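Local structure of single-stranded DNA-binding protein DdrB (Deinococcus radiodurans, 4NOE) at residues E9-L14 against I80-A85; Y107-G110 against S114-Q117; H118-E121 against I127-V130. The protein binds single-stranded DNA and probably promotes accurate annealing of complementary strands, consistent with a role in the DNA damage response. All coordinates share one frame; numbering follows the deposited sequence.

Contact 1 (E9-L14 against I80-A85); sequences EFITDL and IHRGHA
The guanidinium of Arg82 is the flat group on which this contact turns. Over one face sits Ile11, whose CG2 methyl stands 3.4 Å above the plane, displaced toward the rim, and 3.6 Å from NH2 of Arg82. At the edge lies the carbonyl of Thr12. Both terminal nitrogens turn toward that one oxygen: NH1 of Arg82 donates to O of Thr12 at 2.9 Å, with an N-H...O angle of 143°, and the oxygen lies in the guanidinium plane. NH2 of Arg82 has a similar bond to the same oxygen, but its position is doubtful because it is modelled too near a neighbouring atom, so the NH1 bond is the firmer evidence.

The reach of Arg82 follows from its bends. CG is anti to the carbonyl carbon, and chi2 (-103°) and chi3 (142°) both leave the extended form, which carries the side chain across although the nearest CA atoms, those of Asp13 and Arg82, are 7.5 Å apart. Ile11 meets it at about a right angle, and with CG2 anti to its own backbone N that branch, not CG1, reaches the guanidinium. A second partner steadies the arginine, since NE is hydrogen-bonded to OG1 of Thr41.

The accepting loop has its own order: OG1 of Thr12 accepts from N of Leu14 at 3.1 Å, an ST turn. Asp13 turns away, and OD2 bonds to the hydroxyl of Tyr144 of the second subunit. Arg82 itself occupies the tight end of a beta hairpin, where His81 to His84 form a type I' turn with Gly83. The contact is thus a hairpin-tip arginine bound to a backbone carbonyl just beyond strand 6-11, joining the larger mixed sheet to the hairpin of strands 6-11 and 17-22, whose sheet runs on through Glu9 into a third subunit.

Contact 2 (Y107-G110 against S114-Q117); sequences YSRG and SDPQ. With nucleotides of chain F.
Ionic pairing comes first: Arg109 and Asp115 approach from opposite directions and form a salt bridge in which two nitrogens meet two oxygens end-on. NH1 of Arg109 lies 2.8 Å from OD2 of Asp115 and uses the syn lone pair of that oxygen. NH2 of Arg109 reaches OD1 of Asp115 at 3.0 Å, nearly straight at 174°. The fit is twisted: guanidinium and carboxylate planes stand 42° apart, and OD1 is met on its syn side but well out of the carboxylate plane. The arginine leaves its strand with CG between backbone N and carbonyl carbon (chi1 62°) and then runs extended to NE, which spans the gap to the loop.

Further hydrogen bonds fix both partners. Tyr86 OH bonds to Arg109 NE, while Asp115 OD2 also accepts from the backbone N of Lys112, tying the carboxylate to the loop between the segments.

Contacts with DNA make the third group. OG of Ser108 is 2.5 Å from O2 of DT26 of chain F, a hydrogen bond, and also meets NE of Arg89. N of Gly110 gives a weak bond of 3.3 Å to OP1 of DG29 of chain F.

With the opposite charges of Arg109 and Asp115 paired in a buried contact, the two-nitrogen bridge ties Asp115 of the loop to strand 104-110, whereas Ser108 and Gly110 on either side of Arg109 meet base and phosphate.

Contact 3 (H118-E121 against I127-V130); sequences HVRE and IEYV. With nucleotides of chain F.
Glu121 and Tyr129 form the tight part of the contact, an antiparallel hydrogen-bonded pair. N of Glu121 donates to O of Tyr129 at 2.9 Å, N of Tyr129 returns a bond of 3.0 Å to O of Glu121, and a CA-H...O contact from Glu128 to that same oxygen adds to the closeness.

The DNA packs on the same tyrosine. The thymine of DT26 of chain F covers one face of the Tyr129 ring, its N1 3.6 Å above the plane and over the ring centre. Against the opposite face rests CG2 of Ile127, nearer the rim. The ring is therefore held between a base and an aliphatic branch, while the sugar of DG27 of chain F lies at the ring edge. CD1 of Ile127 extends on to O2 of DC28 of chain F at 3.5 Å. Beside the thymine, Glu121 directs OE1 to a salt bridge with Lys106, and its OE2 bonds to Ser131.

Toward the partly exposed Val119 the packing is looser: it meets the side chain of the buried Val130 through CG2 against CG2 at 4.1 Å. In contrast to this sparse apolar contact, Arg120 and Glu128 make a close polar bond at the partly exposed edge, a salt bridge from NH1 of Arg120 to OE1 of Glu128 at 2.6 Å. Arg120, with CG anti to the carbonyl carbon (chi1 -67°), runs extended to NE and so passes its CD along the carboxylate. OE1 is met on its syn side but 26° out of the carboxylate plane. One nitrogen alone carries this bridge; NH2 of Arg120 turns to the backbone O of Asp115.

Within the fold, the short strand 121-122 pairs with strand 128-135, which runs antiparallel to strand 104-110 as well: Val130 bonds through its backbone to Arg109, and Tyr129 packs on Ser108 of that strand.

In the fold
Along the chain, contact 1 closes before contact 2 opens, and contact 3 begins directly where contact 2 ends. All three reach the same mixed sheet, in which strand 84-91 neighbours strand 104-110 and the latter neighbours strand 128-135. Contacts 2 and 3 lie side by side, their centres about 5 Å apart; contact 1 is centred about 15 Å from contact 2 and about 19 Å from contact 3. His84 and Ala85 pack on Arg109, linking the first two, and both these contacts touch the second subunit. Contacts 2 and 3 together build a surface on which DT26 to DG29 of chain F lie, whereas contact 1 joins this DNA-binding sheet to the N-terminal hairpin.

Contact 1 (E9-L14 against I80-A85)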
# COMPACT_ATOMS: atom_id res chain seq x y z
N GLU E 9 -7.36 -33.95 10.44
CA GLU E 9 -6.97 -32.90 11.36
C GLU E 9 -8.09 -31.91 11.50
O GLU E 9 -8.59 -31.37 10.50
CB GLU E 9 -5.69 -32.19 10.87
N PHE E 10 -8.50 -31.67 12.73
CA PHE E 10 -9.55 -30.70 13.01
C PHE E 10 -8.98 -29.51 13.77
O PHE E 10 -7.93 -29.62 14.42
CB PHE E 10 -10.64 -31.30 13.90
CG PHE E 10 -11.49 -32.34 13.23
CD1 PHE E 10 -12.50 -31.97 12.36
CD2 PHE E 10 -11.32 -33.68 13.52
CE1 PHE E 10 -13.31 -32.91 11.76
CE2 PHE E 10 -12.13 -34.64 12.94
CZ PHE E 10 -13.12 -34.25 12.05
N ILE E 11 -9.69 -28.40 13.68
CA ILE E 11 -9.52 -27.30 14.60
C ILE E 11 -10.79 -27.35 15.44
O ILE E 11 -11.90 -27.26 14.91
CB ILE E 11 -9.46 -25.97 13.86
CG1 ILE E 11 -8.24 -25.92 12.93
CG2 ILE E 11 -9.39 -24.82 14.87
CD1 ILE E 11 -6.90 -26.00 13.67
N THR E 12 -10.64 -27.53 16.75
CA THR E 12 -11.79 -27.73 17.62
C THR E 12 -12.50 -26.41 17.90
O THR E 12 -12.06 -25.34 17.47
CB THR E 12 -11.36 -28.35 18.98
OG1 THR E 12 -10.65 -27.36 19.74
CG2 THR E 12 -10.45 -29.54 18.75
N ASP E 13 -13.59 -26.49 18.66
CA ASP E 13 -14.33 -25.30 19.07
C ASP E 13 -13.45 -24.37 19.91
O ASP E 13 -13.72 -23.18 20.00
CB ASP E 13 -15.58 -25.69 19.86
CG ASP E 13 -15.26 -26.57 21.06
OD1 ASP E 13 -14.61 -27.62 20.88
OD2 ASP E 13 -15.64 -26.21 22.19
N LEU E 14 -12.40 -24.92 20.51
CA LEU E 14 -11.44 -24.11 21.28
C LEU E 14 -10.21 -23.76 20.44
O LEU E 14 -9.19 -23.29 20.97
CB LEU E 14 -10.99 -24.86 22.54
CG LEU E 14 -11.64 -24.55 23.90
CD1 LEU E 14 -12.71 -23.47 23.82
CD2 LEU E 14 -12.20 -25.80 24.52
N ILE E 80 -24.06 -20.50 10.94
CA ILE E 80 -23.05 -20.16 11.93
C ILE E 80 -21.85 -21.05 11.70
O ILE E 80 -21.97 -22.28 11.74
CB ILE E 80 -23.55 -20.40 13.36
CG1 ILE E 80 -24.92 -19.75 13.58
CG2 ILE E 80 -22.53 -19.91 14.37
CD1 ILE E 80 -24.93 -18.25 13.35
N HIS E 81 -20.70 -20.44 11.47
CA HIS E 81 -19.47 -21.19 11.23
C HIS E 81 -18.32 -20.46 11.92
O HIS E 81 -18.08 -19.28 11.65
CB HIS E 81 -19.23 -21.27 9.72
CG HIS E 81 -17.98 -22.01 9.33
ND1 HIS E 81 -16.78 -21.38 9.08
CD2 HIS E 81 -17.76 -23.33 9.13
CE1 HIS E 81 -15.87 -22.28 8.73
NE2 HIS E 81 -16.44 -23.47 8.76
N ARG E 82 -17.62 -21.17 12.81
CA ARG E 82 -16.55 -20.59 13.63
C ARG E 82 -16.93 -19.28 14.31
O ARG E 82 -16.13 -18.33 14.33
CB ARG E 82 -15.28 -20.36 12.81
CG ARG E 82 -14.60 -21.62 12.35
CD ARG E 82 -13.39 -21.89 13.22
NE ARG E 82 -13.27 -23.32 13.47
CZ ARG E 82 -12.98 -23.86 14.64
NH1 ARG E 82 -12.73 -23.10 15.70
NH2 ARG E 82 -12.92 -25.18 14.73
N GLY E 83 -18.14 -19.21 14.85
CA GLY E 83 -18.56 -18.03 15.59
C GLY E 83 -19.06 -16.86 14.76
O GLY E 83 -19.44 -15.83 15.32
N HIS E 84 -19.07 -17.00 13.43
CA HIS E 84 -19.57 -15.95 12.54
C HIS E 84 -20.90 -16.36 11.91
O HIS E 84 -21.14 -17.54 11.64
CB HIS E 84 -18.56 -15.67 11.41
CG HIS E 84 -17.20 -15.25 11.89
ND1 HIS E 84 -16.93 -13.98 12.35
CD2 HIS E 84 -16.03 -15.94 11.95
CE1 HIS E 84 -15.65 -13.91 12.68
NE2 HIS E 84 -15.09 -15.08 12.45
N ALA E 85 -21.76 -15.38 11.65
CA ALA E 85 -23.04 -15.64 11.00
C ALA E 85 -22.93 -15.29 9.53
O ALA E 85 -22.43 -14.22 9.18
CB ALA E 85 -24.15 -14.82 11.64

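Contact 2 (Y107-G110 against S114-Q117)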
# COMPACT_ATOMS: atom_id res chain seq x y z
N TYR E 107 -23.65 -17.90 0.66
CA TYR E 107 -23.61 -17.64 2.08
C TYR E 107 -22.41 -16.76 2.35
O TYR E 107 -21.26 -17.17 2.14
CB TYR E 107 -23.52 -18.96 2.87
CG TYR E 107 -24.83 -19.71 2.86
CD1 TYR E 107 -25.21 -20.47 1.75
CD2 TYR E 107 -25.71 -19.62 3.93
CE1 TYR E 107 -26.41 -21.15 1.73
CE2 TYR E 107 -26.92 -20.30 3.92
CZ TYR E 107 -27.27 -21.05 2.82
OH TYR E 107 -28.47 -21.72 2.81
N SER E 108 -22.69 -15.54 2.80
CA SER E 108 -21.65 -14.54 3.04
C SER E 108 -22.06 -13.55 4.12
O SER E 108 -23.25 -13.36 4.40
CB SER E 108 -21.34 -13.76 1.76
OG SER E 108 -22.44 -12.94 1.39
N ARG E 109 -21.06 -12.89 4.71
CA ARG E 109 -21.28 -11.86 5.72
C ARG E 109 -20.44 -10.63 5.39
O ARG E 109 -19.50 -10.68 4.58
CB ARG E 109 -20.85 -12.38 7.09
CG ARG E 109 -19.36 -12.74 7.15
CD ARG E 109 -18.95 -13.38 8.48
NE ARG E 109 -17.56 -13.87 8.44
CZ ARG E 109 -16.49 -13.09 8.63
NH1 ARG E 109 -16.63 -11.79 8.87
NH2 ARG E 109 -15.29 -13.61 8.57
N GLY E 110 -20.78 -9.51 6.03
CA GLY E 110 -19.98 -8.32 5.88
C GLY E 110 -18.63 -8.51 6.56
O GLY E 110 -18.54 -9.21 7.58
N SER E 114 -11.54 -7.09 12.01
CA SER E 114 -10.49 -8.08 12.21
C SER E 114 -10.23 -9.00 11.01
O SER E 114 -9.24 -9.74 11.01
CB SER E 114 -10.75 -8.89 13.47
OG SER E 114 -12.04 -9.49 13.46
N ASP E 115 -11.09 -8.97 9.99
CA ASP E 115 -10.86 -9.80 8.79
C ASP E 115 -9.65 -9.32 7.98
O ASP E 115 -9.58 -8.15 7.60
CB ASP E 115 -12.09 -9.87 7.88
CG ASP E 115 -13.24 -10.65 8.50
OD1 ASP E 115 -12.99 -11.73 9.08
OD2 ASP E 115 -14.41 -10.18 8.39
N PRO E 116 -8.72 -10.23 7.69
CA PRO E 116 -7.55 -9.92 6.87
C PRO E 116 -7.99 -9.62 5.46
O PRO E 116 -9.13 -9.94 5.08
CB PRO E 116 -6.75 -11.23 6.89
CG PRO E 116 -7.75 -12.30 7.15
CD PRO E 116 -8.82 -11.66 8.03
N GLN E 117 -7.10 -9.01 4.69
CA GLN E 117 -7.46 -8.45 3.39
C GLN E 117 -7.83 -9.55 2.41
O GLN E 117 -8.79 -9.41 1.65
CB GLN E 117 -6.28 -7.63 2.85
P DG F 29 -22.85 -7.25 8.80
OP1 DG F 29 -22.99 -8.60 8.33
OP2 DG F 29 -23.95 -6.57 9.40
O5' DG F 29 -21.68 -7.12 9.85
C5' DG F 29 -20.35 -6.84 9.41
C4' DG F 29 -19.61 -5.97 10.41
O4' DG F 29 -20.06 -4.61 10.27
C3' DG F 29 -19.80 -6.34 11.88
O3' DG F 29 -18.69 -6.01 12.71
C2' DG F 29 -20.93 -5.45 12.30
C1' DG F 29 -20.75 -4.21 11.44
N9 DG F 29 -22.03 -3.66 11.03
C8 DG F 29 -23.26 -4.24 11.19
N7 DG F 29 -24.24 -3.51 10.75
C5 DG F 29 -23.62 -2.36 10.28
C6 DG F 29 -24.16 -1.20 9.69
O6 DG F 29 -25.34 -0.95 9.44
N1 DG F 29 -23.17 -0.29 9.35
C2 DG F 29 -21.83 -0.47 9.56
N2 DG F 29 -21.04 0.52 9.17
N3 DG F 29 -21.31 -1.54 10.13
C4 DG F 29 -22.26 -2.44 10.45
P DT F 26 -25.40 -7.95 -6.42
OP1 DT F 26 -26.70 -7.74 -6.94
OP2 DT F 26 -24.50 -6.86 -6.33
O5' DT F 26 -25.45 -8.59 -4.98
C5' DT F 26 -26.45 -9.51 -4.55
C4' DT F 26 -26.17 -9.98 -3.14
O4' DT F 26 -24.86 -10.56 -3.05
C3' DT F 26 -26.22 -8.89 -2.08
O3' DT F 26 -26.83 -9.33 -0.88
C2' DT F 26 -24.76 -8.66 -1.77
C1' DT F 26 -24.18 -10.04 -1.95
N1 DT F 26 -22.75 -10.11 -2.24
C2 DT F 26 -21.98 -11.12 -1.71
O2 DT F 26 -22.41 -11.95 -0.94
N3 DT F 26 -20.69 -11.12 -2.13
C4 DT F 26 -20.09 -10.24 -2.99
O4 DT F 26 -18.92 -10.37 -3.29
C5 DT F 26 -20.96 -9.23 -3.54
C7 DT F 26 -20.41 -8.24 -4.51
C6 DT F 26 -22.23 -9.21 -3.14
P DC F 28 -26.33 -7.37 4.74
OP1 DC F 28 -25.97 -8.66 5.25
OP2 DC F 28 -27.48 -6.75 5.30
O5' DC F 28 -25.13 -6.36 4.92
C5' DC F 28 -23.78 -6.78 4.84
C4' DC F 28 -22.88 -5.75 5.47
O4' DC F 28 -23.06 -4.49 4.81
C3' DC F 28 -23.17 -5.49 6.94
O3' DC F 28 -22.33 -6.38 7.63
C2' DC F 28 -22.78 -4.03 7.11
C1' DC F 28 -22.93 -3.42 5.72
N1 DC F 28 -24.07 -2.53 5.51
C2 DC F 28 -23.86 -1.27 4.94
O2 DC F 28 -22.71 -0.92 4.68
N3 DC F 28 -24.92 -0.47 4.71
C4 DC F 28 -26.15 -0.89 5.00
N4 DC F 28 -27.16 -0.06 4.75
C5 DC F 28 -26.40 -2.17 5.55
C6 DC F 28 -25.34 -2.95 5.79

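Contact 3 (H118-E121 against I127-V130)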
# COMPACT_ATOMS: atom_id res chain seq x y z
N HIS E 118 -7.08 -10.65 2.46
CA HIS E 118 -7.24 -11.72 1.48
C HIS E 118 -8.61 -12.40 1.52
O HIS E 118 -8.94 -13.12 0.59
CB HIS E 118 -6.10 -12.75 1.60
CG HIS E 118 -6.15 -13.58 2.85
ND1 HIS E 118 -6.77 -14.81 2.91
CD2 HIS E 118 -5.64 -13.35 4.09
CE1 HIS E 118 -6.66 -15.30 4.13
NE2 HIS E 118 -5.98 -14.44 4.87
N VAL E 119 -9.41 -12.19 2.56
CA VAL E 119 -10.75 -12.80 2.58
C VAL E 119 -11.85 -11.80 2.18
O VAL E 119 -13.01 -12.16 2.06
CB VAL E 119 -11.09 -13.46 3.95
CG1 VAL E 119 -10.01 -14.48 4.35
CG2 VAL E 119 -11.25 -12.41 5.04
N ARG E 120 -11.47 -10.54 1.97
CA ARG E 120 -12.45 -9.49 1.67
C ARG E 120 -12.71 -9.38 0.18
O ARG E 120 -11.79 -9.33 -0.61
CB ARG E 120 -11.94 -8.15 2.19
CG ARG E 120 -11.86 -8.04 3.69
CD ARG E 120 -11.15 -6.75 4.05
NE ARG E 120 -10.80 -6.70 5.46
CZ ARG E 120 -11.39 -5.91 6.34
NH1 ARG E 120 -12.36 -5.09 5.96
NH2 ARG E 120 -11.01 -5.94 7.61
N GLU E 121 -13.99 -9.35 -0.19
CA GLU E 121 -14.40 -9.19 -1.57
C GLU E 121 -15.06 -7.83 -1.67
O GLU E 121 -16.12 -7.60 -1.07
CB GLU E 121 -15.38 -10.30 -1.98
CG GLU E 121 -14.78 -11.71 -1.97
CD GLU E 121 -15.83 -12.83 -2.09
OE1 GLU E 121 -17.00 -12.56 -2.41
OE2 GLU E 121 -15.47 -14.01 -1.86
N ILE E 127 -18.86 -1.73 0.25
CA ILE E 127 -19.06 -2.86 1.16
C ILE E 127 -18.09 -3.99 0.84
O ILE E 127 -17.80 -4.24 -0.33
CB ILE E 127 -20.52 -3.36 1.11
CG1 ILE E 127 -21.47 -2.22 1.46
CG2 ILE E 127 -20.71 -4.55 2.07
CD1 ILE E 127 -22.92 -2.66 1.65
N GLU E 128 -17.55 -4.64 1.86
CA GLU E 128 -16.75 -5.84 1.67
C GLU E 128 -17.43 -7.08 2.26
O GLU E 128 -17.90 -7.05 3.40
CB GLU E 128 -15.37 -5.65 2.30
CG GLU E 128 -14.62 -4.43 1.79
CD GLU E 128 -13.27 -4.31 2.45
OE1 GLU E 128 -13.23 -4.20 3.70
OE2 GLU E 128 -12.24 -4.33 1.74
N TYR E 129 -17.48 -8.16 1.49
CA TYR E 129 -18.12 -9.40 1.91
C TYR E 129 -17.09 -10.49 2.13
O TYR E 129 -16.00 -10.47 1.54
CB TYR E 129 -19.14 -9.87 0.86
CG TYR E 129 -20.35 -8.99 0.74
CD1 TYR E 129 -21.42 -9.15 1.61
CD2 TYR E 129 -20.41 -8.00 -0.21
CE1 TYR E 129 -22.55 -8.33 1.51
CE2 TYR E 129 -21.52 -7.18 -0.32
CZ TYR E 129 -22.58 -7.35 0.55
OH TYR E 129 -23.67 -6.53 0.44
N VAL E 130 -17.42 -11.45 2.98
CA VAL E 130 -16.54 -12.57 3.23
C VAL E 130 -17.39 -13.79 2.96
O VAL E 130 -18.49 -13.88 3.50
CB VAL E 130 -16.05 -12.58 4.69
CG1 VAL E 130 -15.22 -13.83 4.97
CG2 VAL E 130 -15.24 -11.31 5.01
P DT F 26 -25.40 -7.95 -6.42
OP1 DT F 26 -26.70 -7.74 -6.94
OP2 DT F 26 -24.50 -6.86 -6.33
O5' DT F 26 -25.45 -8.59 -4.98
C5' DT F 26 -26.45 -9.51 -4.55
C4' DT F 26 -26.17 -9.98 -3.14
O4' DT F 26 -24.86 -10.56 -3.05
C3' DT F 26 -26.22 -8.89 -2.08
O3' DT F 26 -26.83 -9.33 -0.88
C2' DT F 26 -24.76 -8.66 -1.77
C1' DT F 26 -24.18 -10.04 -1.95
N1 DT F 26 -22.75 -10.11 -2.24
C2 DT F 26 -21.98 -11.12 -1.71
O2 DT F 26 -22.41 -11.95 -0.94
N3 DT F 26 -20.69 -11.12 -2.13
C4 DT F 26 -20.09 -10.24 -2.99
O4 DT F 26 -18.92 -10.37 -3.29
C5 DT F 26 -20.96 -9.23 -3.54
C7 DT F 26 -20.41 -8.24 -4.51
C6 DT F 26 -22.23 -9.21 -3.14
P DG F 27 -28.36 -9.44 -0.68
OP1 DG F 27 -28.63 -10.56 0.13
OP2 DG F 27 -29.01 -9.28 -1.93
O5' DG F 27 -28.72 -8.38 0.43
C5' DG F 27 -28.42 -7.00 0.37
C4' DG F 27 -27.03 -6.72 0.90
O4' DG F 27 -26.58 -5.57 0.17
C3' DG F 27 -26.89 -6.36 2.38
O3' DG F 27 -26.50 -7.47 3.18
C2' DG F 27 -25.75 -5.37 2.35
C1' DG F 27 -26.01 -4.63 1.05
N9 DG F 27 -26.97 -3.57 1.24
C8 DG F 27 -28.07 -3.61 2.06
N7 DG F 27 -28.73 -2.49 2.09
C5 DG F 27 -28.00 -1.65 1.26
C6 DG F 27 -28.24 -0.31 0.90
O6 DG F 27 -29.16 0.43 1.25
N1 DG F 27 -27.28 0.15 0.01
C2 DG F 27 -26.22 -0.58 -0.45
N2 DG F 27 -25.39 0.06 -1.29
N3 DG F 27 -25.99 -1.83 -0.13
C4 DG F 27 -26.92 -2.30 0.73
P DC F 28 -26.33 -7.37 4.74
OP1 DC F 28 -25.97 -8.66 5.25
OP2 DC F 28 -27.48 -6.75 5.30
O5' DC F 28 -25.13 -6.36 4.92
C5' DC F 28 -23.78 -6.78 4.84
C4' DC F 28 -22.88 -5.75 5.47
O4' DC F 28 -23.06 -4.49 4.81
C3' DC F 28 -23.17 -5.49 6.94
O3' DC F 28 -22.33 -6.38 7.63
C2' DC F 28 -22.78 -4.03 7.11
C1' DC F 28 -22.93 -3.42 5.72
N1 DC F 28 -24.07 -2.53 5.51
C2 DC F 28 -23.86 -1.27 4.94
O2 DC F 28 -22.71 -0.92 4.68
N3 DC F 28 -24.92 -0.47 4.71
C4 DC F 28 -26.15 -0.89 5.00
N4 DC F 28 -27.16 -0.06 4.75
C5 DC F 28 -26.40 -2.17 5.55
C6 DC F 28 -25.34 -2.95 5.79